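Long-range contact in isoprenyl transferase (Helicobacter pylori, PDB 2D2R), which probably condenses isopentenyl diphosphate with allylic diphosphates, as a magnesium-dependent homodimer, to make undecaprenyl diphosphate: residues H18-M23 / D187-T192. Residues are numbered along the deposited sequence; the frame is centred on the assembly and turned at random.
Sequences HLAIIM and DLLLRT
His18 pairs with Asp187 twice: His18 N donates to the anti lone pair of Asp187 OD2 (2.9 Å), and His18 O accepts from Asp187 N. Asp187 CG lies beside its own backbone N (chi1 -63°), which turns the carboxylate back to His18; OD2 also takes Lys17 N. Leu19 and Leu188 run side by side, with Leu19 CD1 pressed to 3.5 Å from Leu188 CG, closer than two carbons normally come. On the other face Ala20 CB meets Leu189 CD1 at 3.5 Å. Ala20 N donates to Leu188 O, and Ala20 O accepts from Leu190 N at 2.8 Å, almost straight (177°). Ile21 CD1 lies 4.1 Å from Leu190 CD2. Ile22 N and O bind Leu190 O and Thr192 N, while Ile22 CG2 sits 3.7 Å from Arg191 NE, over one guanidinium face toward its rim. Arg191 NH1 hydrogen-bonds Arg197 O and Ser199 OG, and the residue probably binds substrate, as in related synthases; Thr192 OG1 bonds Asp24 O. These bonds and the 20° between axes define two inner strands of the parallel sheet, with 62-66 beside 18-22 and 210-213 beside 188-191, and helix 223-236 packed on the Leu19, Leu188 and Leu190 face.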
ATOM      1  N   HIS A  18      -5.406  14.731   4.179  1.00 33.01           N
ATOM      2  CA  HIS A  18      -4.630  13.860   5.068  1.00 30.12           C
ATOM      3  C   HIS A  18      -3.301  13.526   4.405  1.00 30.35           C
ATOM      4  O   HIS A  18      -3.286  12.912   3.307  1.00 28.73           O
ATOM      5  CB  HIS A  18      -5.441  12.567   5.303  1.00 25.48           C
ATOM      6  CG  HIS A  18      -4.805  11.606   6.259  1.00 25.80           C
ATOM      7  ND1 HIS A  18      -5.437  10.450   6.681  1.00 25.96           N
ATOM      8  CD2 HIS A  18      -3.605  11.632   6.887  1.00 26.43           C
ATOM      9  CE1 HIS A  18      -4.642   9.805   7.522  1.00 25.96           C
ATOM     10  NE2 HIS A  18      -3.526  10.499   7.664  1.00 24.48           N
ATOM     11  N   LEU A  19      -2.204  13.930   5.053  1.00 28.83           N
ATOM     12  CA  LEU A  19      -0.844  13.696   4.586  1.00 28.48           C
ATOM     13  C   LEU A  19      -0.250  12.700   5.559  1.00 28.77           C
ATOM     14  O   LEU A  19      -0.444  12.829   6.767  1.00 28.64           O
ATOM     15  CB  LEU A  19      -0.022  14.992   4.599  1.00 29.98           C
ATOM     16  CG  LEU A  19       1.514  14.940   4.433  1.00 30.22           C
ATOM     17  CD1 LEU A  19       1.910  14.373   3.053  1.00 29.30           C
ATOM     18  CD2 LEU A  19       2.126  16.376   4.573  1.00 28.40           C
ATOM     19  N   ALA A  20       0.463  11.699   5.038  1.00 26.11           N
ATOM     20  CA  ALA A  20       1.068  10.671   5.891  1.00 25.16           C
ATOM     21  C   ALA A  20       2.538  10.609   5.531  1.00 25.92           C
ATOM     22  O   ALA A  20       2.908  10.707   4.355  1.00 23.90           O
ATOM     23  CB  ALA A  20       0.410   9.303   5.621  1.00 26.72           C
ATOM     24  N   ILE A  21       3.394  10.446   6.523  1.00 24.77           N
ATOM     25  CA  ILE A  21       4.782  10.430   6.181  1.00 24.89           C
ATOM     26  C   ILE A  21       5.579   9.331   6.826  1.00 23.69           C
ATOM     27  O   ILE A  21       5.436   9.090   8.019  1.00 24.41           O
ATOM     28  CB  ILE A  21       5.479  11.785   6.551  1.00 26.83           C
ATOM     29  CG1 ILE A  21       4.768  12.981   5.884  1.00 26.71           C
ATOM     30  CG2 ILE A  21       6.927  11.693   6.106  1.00 26.88           C
ATOM     31  CD1 ILE A  21       5.371  14.364   6.272  1.00 28.94           C
ATOM     32  N   ILE A  22       6.396   8.631   6.019  1.00 24.59           N
ATOM     33  CA  ILE A  22       7.313   7.616   6.571  1.00 24.88           C
ATOM     34  C   ILE A  22       8.600   8.488   6.701  1.00 27.55           C
ATOM     35  O   ILE A  22       9.194   8.916   5.712  1.00 24.64           O
ATOM     36  CB  ILE A  22       7.502   6.424   5.559  1.00 26.32           C
ATOM     37  CG1 ILE A  22       6.178   5.622   5.533  1.00 25.42           C
ATOM     38  CG2 ILE A  22       8.682   5.523   5.979  1.00 27.26           C
ATOM     39  CD1 ILE A  22       5.982   4.758   4.339  1.00 27.65           C
ATOM     40  N   MET A  23       8.977   8.793   7.939  1.00 31.01           N
ATOM     41  CA  MET A  23      10.126   9.655   8.192  1.00 34.13           C
ATOM     42  C   MET A  23      11.400   8.826   8.210  1.00 36.33           C
ATOM     43  O   MET A  23      11.891   8.443   9.263  1.00 39.41           O
ATOM     44  CB  MET A  23       9.935  10.352   9.538  1.00 34.63           C
ATOM     45  CG  MET A  23       8.578  10.983   9.685  1.00 35.40           C
ATOM     46  SD  MET A  23       8.330  11.659  11.364  1.00 37.34           S
ATOM     47  CE  MET A  23       8.213  10.070  12.324  1.00 33.65           C
ATOM     48  N   ASP A 187      -4.489  11.083   1.468  1.00 23.85           N
ATOM     49  CA  ASP A 187      -4.448  11.652   0.125  1.00 25.55           C
ATOM     50  C   ASP A 187      -3.074  11.599  -0.524  1.00 25.66           C
ATOM     51  O   ASP A 187      -2.964  11.493  -1.750  1.00 23.44           O
ATOM     52  CB  ASP A 187      -4.874  13.116   0.112  1.00 26.70           C
ATOM     53  CG  ASP A 187      -6.301  13.298   0.545  1.00 29.99           C
ATOM     54  OD1 ASP A 187      -7.208  12.800  -0.153  1.00 30.72           O
ATOM     55  OD2 ASP A 187      -6.518  13.929   1.614  1.00 32.27           O
ATOM     56  N   LEU A 188      -2.037  11.703   0.296  1.00 23.45           N
ATOM     57  CA  LEU A 188      -0.687  11.735  -0.209  1.00 23.56           C
ATOM     58  C   LEU A 188       0.156  11.047   0.844  1.00 23.83           C
ATOM     59  O   LEU A 188       0.109  11.417   2.010  1.00 21.78           O
ATOM     60  CB  LEU A 188      -0.287  13.228  -0.449  1.00 25.64           C
ATOM     61  CG  LEU A 188       1.093  13.875  -0.299  1.00 27.15           C
ATOM     62  CD1 LEU A 188       2.226  12.965  -0.672  1.00 25.07           C
ATOM     63  CD2 LEU A 188       1.180  15.192  -1.041  1.00 28.21           C
ATOM     64  N   LEU A 189       0.856   9.986   0.453  1.00 22.50           N
ATOM     65  CA  LEU A 189       1.731   9.224   1.362  1.00 22.52           C
ATOM     66  C   LEU A 189       3.146   9.510   0.901  1.00 23.91           C
ATOM     67  O   LEU A 189       3.526   9.230  -0.236  1.00 20.86           O
ATOM     68  CB  LEU A 189       1.432   7.705   1.274  1.00 23.28           C
ATOM     69  CG  LEU A 189       2.429   6.839   2.047  1.00 25.50           C
ATOM     70  CD1 LEU A 189       2.379   7.219   3.549  1.00 26.49           C
ATOM     71  CD2 LEU A 189       2.082   5.392   1.896  1.00 26.59           C
ATOM     72  N   LEU A 190       3.914  10.152   1.768  1.00 21.66           N
ATOM     73  CA  LEU A 190       5.278  10.527   1.419  1.00 22.23           C
ATOM     74  C   LEU A 190       6.283   9.727   2.169  1.00 22.69           C
ATOM     75  O   LEU A 190       6.078   9.465   3.349  1.00 23.91           O
ATOM     76  CB  LEU A 190       5.518  11.997   1.797  1.00 23.35           C
ATOM     77  CG  LEU A 190       6.945  12.511   1.809  1.00 25.04           C
ATOM     78  CD1 LEU A 190       7.406  12.630   0.342  1.00 22.88           C
ATOM     79  CD2 LEU A 190       6.951  13.957   2.533  1.00 25.09           C
ATOM     80  N   ARG A 191       7.355   9.325   1.496  1.00 23.69           N
ATOM     81  CA  ARG A 191       8.436   8.605   2.185  1.00 23.29           C
ATOM     82  C   ARG A 191       9.762   9.302   1.888  1.00 24.40           C
ATOM     83  O   ARG A 191      10.159   9.478   0.729  1.00 22.85           O
ATOM     84  CB  ARG A 191       8.528   7.115   1.777  1.00 23.80           C
ATOM     85  CG  ARG A 191       9.723   6.420   2.407  1.00 24.19           C
ATOM     86  CD  ARG A 191       9.639   4.912   2.418  1.00 23.07           C
ATOM     87  NE  ARG A 191      10.775   4.346   3.126  1.00 22.90           N
ATOM     88  CZ  ARG A 191      10.807   3.122   3.614  1.00 25.30           C
ATOM     89  NH1 ARG A 191       9.734   2.324   3.425  1.00 24.31           N
ATOM     90  NH2 ARG A 191      11.849   2.724   4.369  1.00 25.02           N
ATOM     91  N   THR A 192      10.439   9.736   2.967  1.00 25.16           N
ATOM     92  CA  THR A 192      11.716  10.394   2.828  1.00 25.81           C
ATOM     93  C   THR A 192      12.816   9.325   2.953  1.00 28.40           C
ATOM     94  O   THR A 192      12.525   8.135   3.205  1.00 27.85           O
ATOM     95  CB  THR A 192      11.881  11.471   3.981  1.00 26.73           C
ATOM     96  OG1 THR A 192      11.873  10.796   5.234  1.00 27.22           O
ATOM     97  CG2 THR A 192      10.700  12.480   3.952  1.00 25.52           C
TER